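Putative L-alanine-DL-glutamate epimerase (Burkholderia xenovorans, PDB 3SN0) probably acts as a racemase or epimerase of the mandelate racemase/muconate lactonizing enzyme family, with a magnesium ion and fumarate bound in its active site. Local coordinates at residues L220-K225 with E245-S250. Numbering follows the deposited sequence.
Sequences LNFNAK and EIDSYS. With MG (magnesium ion), chain B; FUM (fumaric acid), chain C.
At the magnesium and fumarate site of this enolase-superfamily barrel, Leu220 and Asn221 meet Glu245 and Asp247 where two adjacent, parallel strands end in loops. Two backbone hydrogen bonds join the loops: Leu220 N donates to Glu245 O at 2.8 Å, and Asp247 N donates to Asn221 O at 3.0 Å. The type II' turn from Leu220 to Asn223 brings Phe222 across Asp247. Asp247 CB sits 3.4 Å from the centroid of the Phe222 ring and 8° off its normal, a clear CH-pi contact. Phe222 CE1 lies over one face of the Tyr249 ring, toward its rim, 3.7 Å from Tyr249 CE2, with the two ring planes at 46°. Arg77 and Pro78 of a second subunit pack on Phe222 and Tyr249, respectively.

Toward the ligands, Glu245 stretches out, its CG anti to the backbone N in the conformer described (chi1 -161°), and OE1 binds magnesium at 1.9 Å alongside Asp219 and Glu269, while OE2 forms a salt bridge with Lys163 and a hydrogen bond with Trp243 NE1. Asp247 acts from the second shell: its OD2 accepts 2.6 Å bonds from a metal-bound water and from another water, which in turn accepts from Asn221 ND2. That same ND2 makes a weak bond to fumarate O8, and Asn165 ND2 is hydrogen-bonded to Asn221 OD1; together these bonds would set the amide's rotation.

Away from the ligands, Leu220 and Ile246 lie side by side, both packing on Tyr229. The contact thus links the loops following strands 215-219 and 243-245, backed by helix 226-235, which carries Tyr229, and by helix 251-259, which Ile246 also touches.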
loop_
_atom_site.group_PDB
_atom_site.type_symbol
_atom_site.label_atom_id
_atom_site.label_comp_id
_atom_site.label_asym_id
_atom_site.label_seq_id
_atom_site.Cartn_x
_atom_site.Cartn_y
_atom_site.Cartn_z
ATOM N N LEU A 220 -18.221 12.861 21.527
ATOM C CA LEU A 220 -18.809 13.588 20.410
ATOM C C LEU A 220 -19.771 12.711 19.591
ATOM O O LEU A 220 -20.402 13.197 18.655
ATOM C CB LEU A 220 -17.694 14.135 19.521
ATOM C CG LEU A 220 -16.656 15.048 20.194
ATOM C CD1 LEU A 220 -15.561 15.424 19.197
ATOM C CD2 LEU A 220 -17.303 16.286 20.790
ATOM N N ASN A 221 -19.908 11.445 19.981
ATOM C CA ASN A 221 -20.757 10.484 19.286
ATOM C C ASN A 221 -20.602 10.584 17.744
ATOM O O ASN A 221 -19.471 10.618 17.238
ATOM C CB ASN A 221 -22.213 10.612 19.771
ATOM C CG ASN A 221 -22.341 10.458 21.267
ATOM O OD1 ASN A 221 -22.320 11.445 22.007
ATOM N ND2 ASN A 221 -22.456 9.217 21.734
ATOM N N PHE A 222 -21.714 10.634 17.012
ATOM C CA PHE A 222 -21.711 10.727 15.562
ATOM C C PHE A 222 -22.043 12.177 15.145
ATOM O O PHE A 222 -22.613 12.402 14.090
ATOM C CB PHE A 222 -22.792 9.805 14.956
ATOM C CG PHE A 222 -22.547 8.326 15.082
ATOM C CD1 PHE A 222 -21.910 7.621 14.053
ATOM C CD2 PHE A 222 -23.042 7.615 16.174
ATOM C CE1 PHE A 222 -21.723 6.251 14.130
ATOM C CE2 PHE A 222 -22.883 6.230 16.259
ATOM C CZ PHE A 222 -22.235 5.540 15.228
ATOM N N ASN A 223 -21.749 13.165 15.990
ATOM C CA ASN A 223 -22.276 14.530 15.769
ATOM C C ASN A 223 -21.521 15.452 14.811
ATOM O O ASN A 223 -21.816 16.653 14.739
ATOM C CB ASN A 223 -22.456 15.214 17.139
ATOM C CG ASN A 223 -23.578 14.597 17.931
ATOM O OD1 ASN A 223 -24.641 14.296 17.380
ATOM N ND2 ASN A 223 -23.351 14.380 19.224
ATOM N N ALA A 224 -20.561 14.901 14.079
ATOM C CA ALA A 224 -19.818 15.652 13.075
ATOM C C ALA A 224 -19.339 14.760 11.945
ATOM O O ALA A 224 -19.466 13.524 12.000
ATOM C CB ALA A 224 -18.623 16.354 13.720
ATOM N N LYS A 225 -18.792 15.394 10.911
ATOM C CA LYS A 225 -18.000 14.704 9.907
ATOM C C LYS A 225 -16.523 14.910 10.264
ATOM O O LYS A 225 -16.185 15.790 11.070
ATOM C CB LYS A 225 -18.301 15.246 8.505
ATOM C CG LYS A 225 -19.768 15.323 8.144
ATOM C CD LYS A 225 -20.466 13.990 8.220
ATOM C CE LYS A 225 -21.959 14.045 7.833
ATOM N NZ LYS A 225 -22.207 14.262 6.360
ATOM N N GLU A 245 -14.039 10.890 22.284
ATOM C CA GLU A 245 -14.742 9.731 21.757
ATOM C C GLU A 245 -15.494 10.147 20.495
ATOM O O GLU A 245 -16.282 11.090 20.528
ATOM C CB GLU A 245 -15.709 9.218 22.828
ATOM C CG GLU A 245 -16.189 7.788 22.666
ATOM C CD GLU A 245 -16.943 7.287 23.893
ATOM O OE1 GLU A 245 -17.873 6.483 23.697
ATOM O OE2 GLU A 245 -16.628 7.689 25.043
ATOM N N ILE A 246 -15.262 9.419 19.400
ATOM C CA ILE A 246 -15.816 9.766 18.071
ATOM C C ILE A 246 -16.274 8.467 17.414
ATOM O O ILE A 246 -15.465 7.562 17.162
ATOM C CB ILE A 246 -14.733 10.403 17.172
ATOM C CG1 ILE A 246 -14.267 11.734 17.761
ATOM C CG2 ILE A 246 -15.269 10.635 15.720
ATOM C CD1 ILE A 246 -13.024 12.320 17.071
ATOM N N ASP A 247 -17.573 8.352 17.168
ATOM C CA ASP A 247 -18.100 7.235 16.407
ATOM C C ASP A 247 -18.083 7.553 14.930
ATOM O O ASP A 247 -18.491 8.645 14.499
ATOM C CB ASP A 247 -19.503 6.899 16.876
ATOM C CG ASP A 247 -19.521 6.446 18.292
ATOM O OD1 ASP A 247 -18.866 5.405 18.578
ATOM O OD2 ASP A 247 -20.165 7.144 19.118
ATOM N N SER A 248 -17.629 6.580 14.144
ATOM C CA SER A 248 -17.487 6.747 12.702
ATOM C C SER A 248 -17.603 5.411 12.004
ATOM O O SER A 248 -17.100 4.393 12.491
ATOM C CB SER A 248 -16.120 7.353 12.378
ATOM O OG SER A 248 -16.018 7.586 10.974
ATOM N N TYR A 249 -18.258 5.419 10.852
ATOM C CA TYR A 249 -18.242 4.273 9.976
ATOM C C TYR A 249 -17.228 4.412 8.835
ATOM O O TYR A 249 -17.291 3.675 7.846
ATOM C CB TYR A 249 -19.634 3.973 9.466
ATOM C CG TYR A 249 -20.604 3.535 10.552
ATOM C CD1 TYR A 249 -20.247 2.552 11.482
ATOM C CD2 TYR A 249 -21.869 4.101 10.665
ATOM C CE1 TYR A 249 -21.153 2.131 12.465
ATOM C CE2 TYR A 249 -22.763 3.683 11.650
ATOM C CZ TYR A 249 -22.393 2.694 12.544
ATOM O OH TYR A 249 -23.277 2.267 13.523
ATOM N N SER A 250 -16.276 5.316 9.004
ATOM C CA SER A 250 -15.196 5.509 8.031
ATOM C C SER A 250 -13.847 5.295 8.720
ATOM O O SER A 250 -13.332 6.195 9.376
ATOM C CB SER A 250 -15.235 6.910 7.433
ATOM O OG SER A 250 -14.096 7.084 6.589
HETATM MG MG MG B . -19.731 6.849 23.415
HETATM O OXT FUM C . -26.667 11.759 22.635
HETATM C C FUM C . -27.053 10.605 22.962
HETATM O O FUM C . -28.217 10.219 22.688
HETATM C C4 FUM C . -26.178 9.676 23.715
HETATM C C5 FUM C . -24.925 9.992 24.056
HETATM C C6 FUM C . -24.069 9.031 24.799
HETATM O O7 FUM C . -24.580 7.952 25.205
HETATM O O8 FUM C . -22.853 9.322 24.998
HETATM O O HOH W 1 -22.643 6.870 19.943
HETATM O O HOH W 2 -19.553 7.605 21.580
HETATM O O HOH W 3 -21.710 7.021 23.641
HETATM O O HOH W 4 -19.739 6.072 25.462
#